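Local atomic coordinates of T cell receptor mu chain (Monodelphis domestica, PDB entry 7L15), a protein that forms the mu chain of the marsupial gamma mu T cell receptor and probably takes part in antigen recognition. Residues 154-159 and 205-210. Sequence-based numbering, arbitrary orientation.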
ATOM      1  N   ARG A 154       8.068  -5.417 -21.873  1.00 41.30           N
ATOM      2  CA  ARG A 154       8.150  -6.573 -20.975  1.00 42.94           C
ATOM      3  C   ARG A 154       9.570  -7.062 -20.751  1.00 49.10           C
ATOM      4  O   ARG A 154      10.304  -7.350 -21.701  1.00 47.40           O
ATOM      5  CB  ARG A 154       7.307  -7.740 -21.486  1.00 45.15           C
ATOM      6  CG  ARG A 154       5.843  -7.436 -21.473  1.00 53.50           C
ATOM      7  CD  ARG A 154       4.965  -8.588 -21.012  1.00 48.63           C
ATOM      8  NE  ARG A 154       5.691  -9.693 -20.409  1.00 45.72           N
ATOM      9  CZ  ARG A 154       5.514 -10.967 -20.741  1.00 43.62           C
ATOM     10  NH1 ARG A 154       6.212 -11.904 -20.129  1.00 50.37           N
ATOM     11  NH2 ARG A 154       4.618 -11.307 -21.666  1.00 34.85           N
ATOM     12  N   ASN A 155       9.931  -7.183 -19.478  1.00 58.12           N
ATOM     13  CA  ASN A 155      11.092  -7.938 -19.042  1.00 55.83           C
ATOM     14  C   ASN A 155      12.368  -7.310 -19.590  1.00 45.61           C
ATOM     15  O   ASN A 155      12.930  -7.731 -20.611  1.00 49.98           O
ATOM     16  CB  ASN A 155      10.908  -9.407 -19.420  1.00 55.33           C
ATOM     17  CG  ASN A 155       9.589  -9.970 -18.873  1.00 58.58           C
ATOM     18  OD1 ASN A 155       8.787 -10.551 -19.610  1.00 66.92           O
ATOM     19  ND2 ASN A 155       9.355  -9.770 -17.581  1.00 48.08           N
ATOM     20  N   PHE A 156      12.800  -6.256 -18.913  1.00 37.13           N
ATOM     21  CA  PHE A 156      14.069  -5.621 -19.189  1.00 39.96           C
ATOM     22  C   PHE A 156      14.814  -5.418 -17.885  1.00 42.22           C
ATOM     23  O   PHE A 156      14.226  -5.389 -16.804  1.00 46.76           O
ATOM     24  CB  PHE A 156      13.892  -4.289 -19.919  1.00 33.69           C
ATOM     25  CG  PHE A 156      12.924  -3.345 -19.270  1.00 32.78           C
ATOM     26  CD1 PHE A 156      11.560  -3.469 -19.495  1.00 34.67           C
ATOM     27  CD2 PHE A 156      13.379  -2.307 -18.470  1.00 32.47           C
ATOM     28  CE1 PHE A 156      10.667  -2.585 -18.914  1.00 34.94           C
ATOM     29  CE2 PHE A 156      12.493  -1.414 -17.886  1.00 37.90           C
ATOM     30  CZ  PHE A 156      11.134  -1.557 -18.102  1.00 40.84           C
ATOM     31  N   TYR A 157      16.124  -5.285 -18.002  1.00 41.93           N
ATOM     32  CA  TYR A 157      16.951  -5.012 -16.870  1.00 33.51           C
ATOM     33  C   TYR A 157      18.194  -4.379 -17.480  1.00 38.67           C
ATOM     34  O   TYR A 157      18.661  -4.864 -18.522  1.00 39.76           O
ATOM     35  CB  TYR A 157      17.309  -6.271 -16.068  1.00 32.88           C
ATOM     36  CG  TYR A 157      18.043  -5.861 -14.815  1.00 46.61           C
ATOM     37  CD1 TYR A 157      17.335  -5.443 -13.688  1.00 42.05           C
ATOM     38  CD2 TYR A 157      19.436  -5.803 -14.782  1.00 37.51           C
ATOM     39  CE1 TYR A 157      17.992  -5.004 -12.544  1.00 39.02           C
ATOM     40  CE2 TYR A 157      20.112  -5.359 -13.620  1.00 40.04           C
ATOM     41  CZ  TYR A 157      19.373  -4.968 -12.510  1.00 40.37           C
ATOM     42  OH  TYR A 157      20.005  -4.530 -11.367  1.00 48.89           O
ATOM     43  N   PRO A 158      18.748  -3.305 -16.883  1.00 38.01           N
ATOM     44  CA  PRO A 158      18.266  -2.564 -15.712  1.00 38.93           C
ATOM     45  C   PRO A 158      17.036  -1.687 -16.043  1.00 41.25           C
ATOM     46  O   PRO A 158      16.575  -1.661 -17.194  1.00 38.75           O
ATOM     47  CB  PRO A 158      19.483  -1.695 -15.326  1.00 36.46           C
ATOM     48  CG  PRO A 158      20.149  -1.414 -16.657  1.00 46.30           C
ATOM     49  CD  PRO A 158      19.948  -2.677 -17.472  1.00 44.95           C
ATOM     50  N   LYS A 159      16.543  -0.946 -15.049  1.00 43.36           N
ATOM     51  CA  LYS A 159      15.243  -0.285 -15.152  1.00 42.47           C
ATOM     52  C   LYS A 159      15.268   0.972 -16.010  1.00 43.97           C
ATOM     53  O   LYS A 159      14.206   1.394 -16.473  1.00 44.05           O
ATOM     54  CB  LYS A 159      14.708   0.087 -13.752  1.00 45.49           C
ATOM     55  CG  LYS A 159      15.397   1.296 -13.135  1.00 39.82           C
ATOM     56  CD  LYS A 159      15.023   1.517 -11.675  1.00 55.87           C
ATOM     57  CE  LYS A 159      16.044   0.886 -10.751  1.00 67.14           C
ATOM     58  NZ  LYS A 159      16.281   1.694  -9.517  1.00 69.83           N
ATOM     59  N   VAL A 205      11.365   2.402 -27.948  1.00 42.96           N
ATOM     60  CA  VAL A 205      11.998   2.192 -26.651  1.00 40.44           C
ATOM     61  C   VAL A 205      13.507   2.188 -26.826  1.00 41.21           C
ATOM     62  O   VAL A 205      14.034   1.543 -27.739  1.00 50.26           O
ATOM     63  CB  VAL A 205      11.522   0.873 -26.010  1.00 56.95           C
ATOM     64  CG1 VAL A 205      12.270   0.604 -24.707  1.00 51.46           C
ATOM     65  CG2 VAL A 205      10.017   0.924 -25.771  1.00 45.09           C
ATOM     66  N   LYS A 206      14.199   2.900 -25.947  1.00 41.22           N
ATOM     67  CA  LYS A 206      15.653   2.933 -25.925  1.00 45.71           C
ATOM     68  C   LYS A 206      16.107   2.336 -24.604  1.00 53.08           C
ATOM     69  O   LYS A 206      15.644   2.748 -23.536  1.00 46.22           O
ATOM     70  CB  LYS A 206      16.180   4.359 -26.103  1.00 45.87           C
ATOM     71  CG  LYS A 206      16.313   4.778 -27.563  1.00 54.52           C
ATOM     72  CD  LYS A 206      16.281   6.289 -27.716  1.00 66.59           C
ATOM     73  CE  LYS A 206      16.846   6.736 -29.061  1.00 75.11           C
ATOM     74  NZ  LYS A 206      17.821   7.870 -28.919  1.00 73.49           N
ATOM     75  N   HIS A 207      16.984   1.346 -24.680  1.00 55.14           N
ATOM     76  CA  HIS A 207      17.396   0.619 -23.491  1.00 37.97           C
ATOM     77  C   HIS A 207      18.810   0.135 -23.751  1.00 43.80           C
ATOM     78  O   HIS A 207      19.047  -0.561 -24.744  1.00 47.02           O
ATOM     79  CB  HIS A 207      16.432  -0.538 -23.204  1.00 39.63           C
ATOM     80  CG  HIS A 207      16.783  -1.330 -21.983  1.00 46.12           C
ATOM     81  ND1 HIS A 207      17.425  -2.547 -22.049  1.00 38.22           N
ATOM     82  CD2 HIS A 207      16.590  -1.074 -20.666  1.00 43.18           C
ATOM     83  CE1 HIS A 207      17.620  -3.003 -20.820  1.00 49.37           C
ATOM     84  NE2 HIS A 207      17.119  -2.128 -19.963  1.00 41.70           N
ATOM     85  N   LEU A 208      19.749   0.569 -22.903  1.00 45.16           N
ATOM     86  CA  LEU A 208      21.175   0.230 -23.027  1.00 43.08           C
ATOM     87  C   LEU A 208      21.700   0.565 -24.412  1.00 50.26           C
ATOM     88  O   LEU A 208      22.456  -0.198 -25.011  1.00 56.87           O
ATOM     89  CB  LEU A 208      21.428  -1.247 -22.705  1.00 42.45           C
ATOM     90  CG  LEU A 208      21.004  -1.626 -21.289  1.00 52.38           C
ATOM     91  CD1 LEU A 208      21.200  -3.096 -21.083  1.00 58.90           C
ATOM     92  CD2 LEU A 208      21.780  -0.821 -20.251  1.00 46.29           C
ATOM     93  N   GLY A 209      21.282   1.710 -24.934  1.00 62.58           N
ATOM     94  CA  GLY A 209      21.739   2.129 -26.243  1.00 65.71           C
ATOM     95  C   GLY A 209      21.196   1.345 -27.416  1.00 69.33           C
ATOM     96  O   GLY A 209      21.623   1.600 -28.547  1.00 75.43           O
ATOM     97  N   LYS A 210      20.291   0.388 -27.194  1.00 64.62           N
ATOM     98  CA  LYS A 210      19.598  -0.305 -28.274  1.00 56.94           C
ATOM     99  C   LYS A 210      18.198   0.278 -28.419  1.00 55.37           C
ATOM    100  O   LYS A 210      17.587   0.711 -27.442  1.00 51.44           O
ATOM    101  CB  LYS A 210      19.506  -1.811 -28.005  1.00 51.23           C
TER
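One hydrogen bond grips NE2 of the buried His207: it donates to the carbonyl oxygen of Pro158, with 2.9 Å between His207 NE2 and Pro158 O and an N-H...O angle of 152°. That oxygen lies almost in the imidazole plane and NE2 in the carbonyl plane, so the N-H points at it with little departure from either. Beside this bond His207 CE1 comes within 3.1 Å of Tyr157 O; two successive carbonyls line one ring edge and would favour an imidazole protonated at NE2. His207 reaches them because its CG stands anti to the backbone N (chi1 -179°).

Both faces of the imidazole are packed. Over one lies Phe156 CB, a CH-pi contact 4.1 Å from the His207 ring centroid, and the phenyl ring turns an edge toward the same face in an offset edge-to-face stack, planes at 72°. Leu208 CG lies over the opposite face, near the rim, while Leu208 CD2 meets Pro158 CD tip to tip at 3.8 Å. The peptide bond before Pro158 is cis, easier for proline than for other residues, and Pro158 CB lies over the Tyr157 ring. In the type I' turn from His207 to Lys210, Gly209 takes positive phi easily; Leu208 does too, though less usual for it.

This Tyr-cis-Pro turn is a hallmark of immunoglobulin constant domains. Here it leaves strand 148-156 and packs against the turn joining strands 201-207 and 210-216, bridging the two sheets at one end of the sandwich, where inner strands run out into loops, with Pro138 touching both Phe156 and His207.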